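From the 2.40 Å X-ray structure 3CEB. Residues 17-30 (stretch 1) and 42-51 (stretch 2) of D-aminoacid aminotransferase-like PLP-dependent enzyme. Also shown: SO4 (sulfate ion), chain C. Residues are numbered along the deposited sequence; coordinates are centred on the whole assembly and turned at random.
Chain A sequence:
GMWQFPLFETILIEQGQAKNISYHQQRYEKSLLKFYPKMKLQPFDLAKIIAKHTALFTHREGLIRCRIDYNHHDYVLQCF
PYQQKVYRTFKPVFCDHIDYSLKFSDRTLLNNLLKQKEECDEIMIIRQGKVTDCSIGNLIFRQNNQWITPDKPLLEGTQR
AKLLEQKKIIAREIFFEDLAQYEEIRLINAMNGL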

# COMPACT_ATOMS: atom_id res chain seq x y z
N GLN A 17 -14.54 -7.92 -9.32
CA GLN A 17 -14.77 -7.76 -7.88
C GLN A 17 -13.82 -6.73 -7.27
O GLN A 17 -12.66 -6.63 -7.64
CB GLN A 17 -14.55 -9.06 -7.13
CG GLN A 17 -15.43 -10.24 -7.52
CD GLN A 17 -14.77 -11.52 -7.03
OE1 GLN A 17 -13.92 -11.48 -6.11
NE2 GLN A 17 -15.11 -12.65 -7.65
N ALA A 18 -14.33 -5.97 -6.32
CA ALA A 18 -13.50 -5.09 -5.51
C ALA A 18 -12.74 -6.03 -4.60
O ALA A 18 -13.30 -6.96 -4.08
CB ALA A 18 -14.38 -4.12 -4.69
N LYS A 19 -11.46 -5.79 -4.41
CA LYS A 19 -10.63 -6.70 -3.61
C LYS A 19 -10.27 -6.19 -2.22
O LYS A 19 -9.96 -5.01 -2.04
CB LYS A 19 -9.33 -6.96 -4.35
CG LYS A 19 -9.52 -7.68 -5.67
CD LYS A 19 -10.24 -8.99 -5.46
CE LYS A 19 -9.75 -9.99 -6.46
NZ LYS A 19 -10.40 -11.33 -6.34
N ASN A 20 -10.26 -7.12 -1.25
CA ASN A 20 -9.77 -6.85 0.11
C ASN A 20 -10.47 -5.67 0.74
O ASN A 20 -9.90 -4.93 1.52
CB ASN A 20 -8.27 -6.62 0.08
CG ASN A 20 -7.51 -7.86 -0.37
OD1 ASN A 20 -7.95 -9.00 -0.18
ND2 ASN A 20 -6.34 -7.64 -0.96
N ILE A 21 -11.74 -5.53 0.41
CA ILE A 21 -12.51 -4.37 0.82
C ILE A 21 -12.54 -4.24 2.34
O ILE A 21 -12.35 -3.15 2.85
CB ILE A 21 -13.97 -4.31 0.17
CG1 ILE A 21 -14.43 -2.86 0.14
CG2 ILE A 21 -14.99 -5.21 0.90
CD1 ILE A 21 -13.44 -2.03 -0.63
N SER A 22 -12.71 -5.31 3.09
CA SER A 22 -12.81 -5.09 4.53
C SER A 22 -11.49 -4.64 5.12
O SER A 22 -11.46 -4.05 6.20
CB SER A 22 -13.29 -6.32 5.25
OG SER A 22 -12.39 -7.33 5.05
N TYR A 23 -10.41 -4.91 4.40
CA TYR A 23 -9.07 -4.54 4.90
C TYR A 23 -8.91 -3.06 4.73
O TYR A 23 -8.30 -2.37 5.57
CB TYR A 23 -7.94 -5.29 4.20
CG TYR A 23 -7.86 -6.73 4.63
CD1 TYR A 23 -8.59 -7.73 3.97
CD2 TYR A 23 -7.10 -7.10 5.70
CE1 TYR A 23 -8.50 -9.07 4.38
CE2 TYR A 23 -7.02 -8.41 6.11
CZ TYR A 23 -7.73 -9.39 5.45
OH TYR A 23 -7.64 -10.70 5.90
N HIS A 24 -9.53 -2.57 3.68
CA HIS A 24 -9.46 -1.17 3.39
C HIS A 24 -10.32 -0.44 4.39
O HIS A 24 -9.95 0.61 4.91
CB HIS A 24 -9.90 -0.90 1.95
CG HIS A 24 -8.88 -1.27 0.92
ND1 HIS A 24 -7.77 -0.49 0.66
CD2 HIS A 24 -8.84 -2.29 0.02
CE1 HIS A 24 -7.07 -1.05 -0.31
NE2 HIS A 24 -7.68 -2.15 -0.71
N GLN A 25 -11.50 -0.98 4.66
CA GLN A 25 -12.40 -0.34 5.62
C GLN A 25 -11.71 -0.25 6.99
O GLN A 25 -11.85 0.75 7.65
CB GLN A 25 -13.72 -1.12 5.75
CG GLN A 25 -14.79 -0.47 6.70
CD GLN A 25 -15.43 0.76 6.09
OE1 GLN A 25 -15.60 0.81 4.85
NE2 GLN A 25 -15.76 1.77 6.93
N GLN A 26 -10.95 -1.28 7.38
CA GLN A 26 -10.34 -1.30 8.71
C GLN A 26 -9.32 -0.20 8.85
O GLN A 26 -9.32 0.49 9.88
CB GLN A 26 -9.59 -2.59 9.08
CG GLN A 26 -10.43 -3.79 9.24
CD GLN A 26 -9.59 -5.00 9.74
OE1 GLN A 26 -9.51 -6.06 9.07
NE2 GLN A 26 -8.95 -4.83 10.93
N ARG A 27 -8.45 -0.10 7.85
CA ARG A 27 -7.38 0.89 7.85
C ARG A 27 -7.97 2.27 7.80
O ARG A 27 -7.53 3.19 8.49
CB ARG A 27 -6.40 0.72 6.68
CG ARG A 27 -5.25 1.70 6.73
CD ARG A 27 -4.16 1.44 5.76
NE ARG A 27 -4.64 1.51 4.39
CZ ARG A 27 -3.92 1.18 3.32
NH1 ARG A 27 -2.66 0.78 3.45
NH2 ARG A 27 -4.48 1.25 2.11
N TYR A 28 -8.99 2.39 6.98
CA TYR A 28 -9.70 3.66 6.89
C TYR A 28 -10.17 4.09 8.29
O TYR A 28 -9.92 5.22 8.71
CB TYR A 28 -10.84 3.57 5.87
CG TYR A 28 -11.90 4.65 5.93
CD1 TYR A 28 -11.57 5.97 5.79
CD2 TYR A 28 -13.24 4.32 6.07
CE1 TYR A 28 -12.54 6.94 5.84
CE2 TYR A 28 -14.20 5.27 6.10
CZ TYR A 28 -13.86 6.59 6.00
OH TYR A 28 -14.81 7.58 6.02
N GLU A 29 -10.79 3.21 9.05
CA GLU A 29 -11.31 3.65 10.35
C GLU A 29 -10.18 3.91 11.35
O GLU A 29 -10.25 4.82 12.17
CB GLU A 29 -12.32 2.64 10.94
CG GLU A 29 -13.40 2.20 9.94
CD GLU A 29 -14.63 1.57 10.55
OE1 GLU A 29 -14.69 1.42 11.82
OE2 GLU A 29 -15.56 1.25 9.75
N LYS A 30 -9.15 3.06 11.30
CA LYS A 30 -7.95 3.15 12.17
C LYS A 30 -7.34 4.54 11.89
O LYS A 30 -6.95 5.27 12.77
CB LYS A 30 -6.99 2.03 11.75
CG LYS A 30 -6.18 1.28 12.77
CD LYS A 30 -5.97 -0.22 12.21
N GLN A 42 -18.56 9.75 11.54
CA GLN A 42 -19.41 8.68 10.97
C GLN A 42 -18.69 8.15 9.78
O GLN A 42 -18.76 8.73 8.74
CB GLN A 42 -20.70 9.23 10.40
CG GLN A 42 -21.20 10.45 11.16
CD GLN A 42 -21.97 10.03 12.38
OE1 GLN A 42 -23.05 9.42 12.24
NE2 GLN A 42 -21.44 10.33 13.60
N PRO A 43 -18.00 7.04 9.89
CA PRO A 43 -17.24 6.72 8.69
C PRO A 43 -18.05 6.25 7.48
O PRO A 43 -19.08 5.64 7.61
CB PRO A 43 -16.31 5.59 9.16
CG PRO A 43 -16.70 5.25 10.55
CD PRO A 43 -17.48 6.40 11.10
N PHE A 44 -17.56 6.57 6.29
CA PHE A 44 -18.19 6.08 5.08
C PHE A 44 -18.09 4.58 4.98
O PHE A 44 -17.19 3.95 5.56
CB PHE A 44 -17.52 6.74 3.86
CG PHE A 44 -17.84 8.21 3.74
CD1 PHE A 44 -19.12 8.61 3.42
CD2 PHE A 44 -16.91 9.16 4.05
CE1 PHE A 44 -19.44 9.93 3.37
CE2 PHE A 44 -17.24 10.51 4.00
CZ PHE A 44 -18.49 10.90 3.67
N ASP A 45 -19.02 3.97 4.28
CA ASP A 45 -18.94 2.52 4.04
C ASP A 45 -18.31 2.38 2.65
O ASP A 45 -18.95 2.56 1.62
CB ASP A 45 -20.33 1.91 4.14
CG ASP A 45 -20.36 0.43 3.85
OD1 ASP A 45 -19.44 -0.14 3.19
OD2 ASP A 45 -21.37 -0.16 4.27
N LEU A 46 -17.01 2.12 2.64
CA LEU A 46 -16.26 2.02 1.40
C LEU A 46 -16.82 0.96 0.45
O LEU A 46 -16.81 1.14 -0.75
CB LEU A 46 -14.78 1.71 1.70
CG LEU A 46 -13.96 2.69 2.56
CD1 LEU A 46 -12.45 2.34 2.52
CD2 LEU A 46 -14.22 4.14 2.11
N ALA A 47 -17.32 -0.15 0.96
CA ALA A 47 -17.87 -1.18 0.07
C ALA A 47 -19.07 -0.60 -0.65
O ALA A 47 -19.23 -0.79 -1.85
CB ALA A 47 -18.27 -2.44 0.85
N LYS A 48 -19.92 0.13 0.07
CA LYS A 48 -21.13 0.71 -0.54
C LYS A 48 -20.81 1.76 -1.62
O LYS A 48 -21.50 1.83 -2.63
CB LYS A 48 -22.04 1.32 0.48
CG LYS A 48 -22.68 0.33 1.41
CD LYS A 48 -23.93 0.91 2.13
CE LYS A 48 -24.45 -0.04 3.23
NZ LYS A 48 -25.69 0.50 3.83
N ILE A 49 -19.77 2.55 -1.40
CA ILE A 49 -19.37 3.58 -2.33
C ILE A 49 -18.99 2.97 -3.66
O ILE A 49 -19.36 3.44 -4.72
CB ILE A 49 -18.17 4.41 -1.79
CG1 ILE A 49 -18.65 5.28 -0.64
CG2 ILE A 49 -17.62 5.35 -2.91
CD1 ILE A 49 -17.53 6.02 0.12
N ILE A 50 -18.26 1.87 -3.58
CA ILE A 50 -17.76 1.21 -4.77
C ILE A 50 -18.90 0.49 -5.49
O ILE A 50 -19.14 0.69 -6.68
CB ILE A 50 -16.69 0.16 -4.39
CG1 ILE A 50 -15.46 0.87 -3.80
CG2 ILE A 50 -16.30 -0.71 -5.58
CD1 ILE A 50 -14.91 1.90 -4.71
N ALA A 51 -19.58 -0.35 -4.73
CA ALA A 51 -20.66 -1.19 -5.25
C ALA A 51 -21.61 -0.37 -6.08
O ALA A 51 -22.08 -0.84 -7.12
CB ALA A 51 -21.43 -1.92 -4.13
S SO4 C . -12.95 -8.80 1.88
O1 SO4 C . -13.67 -9.87 2.60
O2 SO4 C . -12.61 -9.24 0.50
O3 SO4 C . -11.73 -8.43 2.62
O4 SO4 C . -13.82 -7.63 1.80
O HOH W 1 -16.85 -1.30 3.69

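Helix 21-30 and helix 46-51 run closer to antiparallel than parallel, their N-to-C directions 128° apart and their axes 10.1 Å apart at closest approach. The register descends from Ile 21 opposite Ala 47 (CA to CA, 6.3 Å) to Glu 29 opposite Pro 43 (CA to CA, 6.9 Å), so the later turns of the first helix meet the loop leading into the second.

There, side chains bind backbone groups of Phe 44 and Leu 46. Gln 25 (chi1 t, chi2 p) brings its amide to the helix start: OE1 accepts from Leu 46 N (2.9 Å, 152°) and NE2 donates to Phe 44 O (2.9 Å, 166°). An amide suits this place because it both accepts and donates. NE2 also donates to Glu 29 OE2 (2.9 Å, 169°), and a water bridges Gln 25 OE1 (2.7 Å) to Ala 47 N (3.0 Å). Tyr 28 OH accepts from Phe 44 N (2.9 Å, 156°), while Asp 45 OD1 caps the second helix by accepting from Lys 48 N (3.2 Å).

Apolar contacts complete the 490 Å² buried. Leu 46, buried and pointing toward the first helix, sets CD1 3.9 Å from Tyr 28 CB and CD2 over one face of the tyrosine ring. Ile 21 CG1 lies 3.9 Å from Ala 47 CB and 3.8 Å from Ala 47 CA, so the isoleucine packs against the alanine backbone as well as its methyl; Ala 18 CB meets Ile 50 CG2 at 4.0 Å.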